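Local structure of 23S rRNA-specific endonuclease VapC20 (Mycobacterium tuberculosis H37Rv, 5WZF) at residues W22-N27 with G34-L39. The protein cleaves 23S ribosomal RNA in the sarcin-ricin loop as the magnesium-dependent endoribonuclease toxin of a type II toxin-antitoxin system. Numbering follows the deposited sequence.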
ATOM      1  N   TRP B  22     -11.103   1.768  -9.359  1.00 12.73           N
ATOM      2  CA  TRP B  22     -11.808   0.810  -8.511  1.00 12.69           C
ATOM      3  C   TRP B  22     -12.680   1.522  -7.482  1.00 13.76           C
ATOM      4  O   TRP B  22     -13.813   1.116  -7.219  1.00 15.52           O
ATOM      5  CB  TRP B  22     -10.833  -0.111  -7.770  1.00 13.75           C
ATOM      6  CG  TRP B  22     -10.130  -1.175  -8.569  1.00 13.37           C
ATOM      7  CD1 TRP B  22      -8.796  -1.458  -8.531  1.00 14.58           C
ATOM      8  CD2 TRP B  22     -10.713  -2.124  -9.472  1.00 15.83           C
ATOM      9  NE1 TRP B  22      -8.507  -2.509  -9.365  1.00 18.94           N
ATOM     10  CE2 TRP B  22      -9.667  -2.940  -9.954  1.00 17.78           C
ATOM     11  CE3 TRP B  22     -12.013  -2.360  -9.931  1.00 17.23           C
ATOM     12  CZ2 TRP B  22      -9.879  -3.968 -10.870  1.00 15.92           C
ATOM     13  CZ3 TRP B  22     -12.222  -3.380 -10.843  1.00 19.19           C
ATOM     14  CH2 TRP B  22     -11.160  -4.172 -11.300  1.00 19.32           C
ATOM     15  N   ALA B  23     -12.130   2.579  -6.891  1.00 17.96           N
ATOM     16  CA  ALA B  23     -12.831   3.344  -5.866  1.00 18.42           C
ATOM     17  C   ALA B  23     -14.066   4.029  -6.431  1.00 18.29           C
ATOM     18  O   ALA B  23     -15.099   4.102  -5.769  1.00 19.01           O
ATOM     19  CB  ALA B  23     -11.903   4.368  -5.242  1.00 23.37           C
ATOM     20  N   ALA B  24     -13.953   4.540  -7.653  1.00 15.27           N
ATOM     21  CA  ALA B  24     -15.092   5.166  -8.311  1.00 16.69           C
ATOM     22  C   ALA B  24     -16.152   4.128  -8.672  1.00 18.25           C
ATOM     23  O   ALA B  24     -17.346   4.392  -8.579  1.00 18.88           O
ATOM     24  CB  ALA B  24     -14.644   5.918  -9.558  1.00 17.07           C
ATOM     25  N   LEU B  25     -15.710   2.948  -9.092  1.00 16.33           N
ATOM     26  CA  LEU B  25     -16.642   1.906  -9.513  1.00 19.92           C
ATOM     27  C   LEU B  25     -17.375   1.303  -8.318  1.00 19.38           C
ATOM     28  O   LEU B  25     -18.567   1.000  -8.397  1.00 22.20           O
ATOM     29  CB  LEU B  25     -15.907   0.810 -10.291  1.00 19.66           C
ATOM     30  CG  LEU B  25     -16.790  -0.203 -11.023  1.00 19.16           C
ATOM     31  CD1 LEU B  25     -17.614   0.492 -12.100  1.00 21.22           C
ATOM     32  CD2 LEU B  25     -15.947  -1.317 -11.622  1.00 22.45           C
ATOM     33  N   GLY B  26     -16.659   1.139  -7.210  1.00 20.78           N
ATOM     34  CA  GLY B  26     -17.213   0.489  -6.034  1.00 22.11           C
ATOM     35  C   GLY B  26     -17.898   1.425  -5.056  1.00 21.26           C
ATOM     36  O   GLY B  26     -18.305   1.006  -3.974  1.00 22.91           O
ATOM     37  N   ASN B  27     -18.023   2.692  -5.433  1.00 20.73           N
ATOM     38  CA  ASN B  27     -18.694   3.684  -4.603  1.00 24.11           C
ATOM     39  C   ASN B  27     -19.701   4.470  -5.428  1.00 26.81           C
ATOM     40  O   ASN B  27     -19.325   5.340  -6.211  1.00 21.31           O
ATOM     41  CB  ASN B  27     -17.668   4.621  -3.960  1.00 22.28           C
ATOM     42  CG  ASN B  27     -18.305   5.769  -3.191  1.00 30.94           C
ATOM     43  OD1 ASN B  27     -19.481   5.724  -2.822  1.00 31.79           O
ATOM     44  ND2 ASN B  27     -17.516   6.804  -2.931  1.00 33.18           N
ATOM     45  N   GLY B  34     -20.573   7.174 -12.367  1.00 22.31           N
ATOM     46  CA  GLY B  34     -21.225   6.997 -13.652  1.00 25.44           C
ATOM     47  C   GLY B  34     -20.219   6.802 -14.768  1.00 25.09           C
ATOM     48  O   GLY B  34     -20.367   5.913 -15.604  1.00 25.12           O
ATOM     49  N   THR B  35     -19.182   7.636 -14.767  1.00 25.99           N
ATOM     50  CA  THR B  35     -18.113   7.548 -15.756  1.00 24.82           C
ATOM     51  C   THR B  35     -17.396   6.205 -15.668  1.00 22.24           C
ATOM     52  O   THR B  35     -17.065   5.597 -16.688  1.00 22.82           O
ATOM     53  CB  THR B  35     -17.089   8.684 -15.576  1.00 27.48           C
ATOM     54  OG1 THR B  35     -17.735   9.947 -15.785  1.00 32.47           O
ATOM     55  CG2 THR B  35     -15.945   8.540 -16.566  1.00 29.65           C
ATOM     56  N   ALA B  36     -17.163   5.746 -14.442  1.00 20.95           N
ATOM     57  CA  ALA B  36     -16.519   4.456 -14.212  1.00 19.95           C
ATOM     58  C   ALA B  36     -17.346   3.305 -14.784  1.00 20.01           C
ATOM     59  O   ALA B  36     -16.808   2.408 -15.432  1.00 19.09           O
ATOM     60  CB  ALA B  36     -16.276   4.240 -12.721  1.00 17.99           C
ATOM     61  N   LYS B  37     -18.655   3.333 -14.545  1.00 20.80           N
ATOM     62  CA  LYS B  37     -19.527   2.265 -15.024  1.00 21.03           C
ATOM     63  C   LYS B  37     -19.552   2.202 -16.546  1.00 23.75           C
ATOM     64  O   LYS B  37     -19.584   1.117 -17.126  1.00 24.50           O
ATOM     65  CB  LYS B  37     -20.950   2.434 -14.484  1.00 24.10           C
ATOM     66  CG  LYS B  37     -21.094   2.079 -13.013  1.00 28.17           C
ATOM     67  CD  LYS B  37     -22.549   1.835 -12.643  1.00 35.86           C
ATOM     68  CE  LYS B  37     -23.406   3.056 -12.917  1.00 39.09           C
ATOM     69  NZ  LYS B  37     -24.812   2.844 -12.477  1.00 44.11           N
ATOM     70  N   ARG B  38     -19.532   3.363 -17.192  1.00 25.15           N
ATOM     71  CA  ARG B  38     -19.525   3.413 -18.651  1.00 27.27           C
ATOM     72  C   ARG B  38     -18.223   2.834 -19.198  1.00 26.35           C
ATOM     73  O   ARG B  38     -18.232   2.067 -20.162  1.00 28.11           O
ATOM     74  CB  ARG B  38     -19.722   4.847 -19.150  1.00 31.54           C
ATOM     75  CG  ARG B  38     -21.116   5.404 -18.894  1.00 42.10           C
ATOM     76  CD  ARG B  38     -21.366   6.684 -19.681  1.00 52.04           C
ATOM     77  NE  ARG B  38     -20.474   7.771 -19.283  1.00 57.19           N
ATOM     78  CZ  ARG B  38     -20.720   8.611 -18.283  1.00 61.66           C
ATOM     79  NH1 ARG B  38     -21.835   8.495 -17.574  1.00 62.29           N
ATOM     80  NH2 ARG B  38     -19.852   9.571 -17.992  1.00 64.19           N
ATOM     81  N   LEU B  39     -17.108   3.201 -18.576  1.00 24.18           N
ATOM     82  CA  LEU B  39     -15.807   2.675 -18.972  1.00 25.83           C
ATOM     83  C   LEU B  39     -15.720   1.170 -18.748  1.00 27.41           C
ATOM     84  O   LEU B  39     -15.158   0.443 -19.565  1.00 26.23           O
ATOM     85  CB  LEU B  39     -14.686   3.375 -18.203  1.00 26.07           C
ATOM     86  CG  LEU B  39     -14.333   4.784 -18.674  1.00 25.88           C
ATOM     87  CD1 LEU B  39     -13.389   5.458 -17.687  1.00 27.49           C
ATOM     88  CD2 LEU B  39     -13.714   4.720 -20.058  1.00 26.85           C
TER
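The 2.8 Å hydrogen bond from G26 N to W22 O closes the last turn of helix 19-25, the turn whose A24 and L25 pack against A36 and K37 of helix 33-41. No hydrogen bond links the two segments; methyl groups pack on each other and on the backbone. The methyl of A36 points toward the other helix, where its CB meets the A24 methyl from the side, 3.9 Å from A24 CB, and comes equally close to the backbone atom L25 N. With alanine at A36, paired with A24, the helices can approach closely; the CA atoms of L25 and A36 lie 5.3 Å apart. L25 extends the contact with one branch. With CG anti to the backbone N (chi1 -169°), CD1 reaches across to the A36-K37 peptide, 3.9 Å from K37 N, while keeping 4.0 Å from A36 CB. On the outer side, K37 CG lies 3.9 Å from L25 CD1, and from CD onward the chain leads away from helix 19-25. Beyond the two segments, A24 O is hydrogen-bonded to H33 ND1, tying the end of the first helix to the start of the second, and F21 also packs on A36 and L39. A24 is about 9 Å, side chain to side chain, from D18, a predicted magnesium ligand. This close helix pair belongs to the beta-alpha-beta crossover between the adjacent parallel strands 14-17 and 46-50 of the PIN-domain fold.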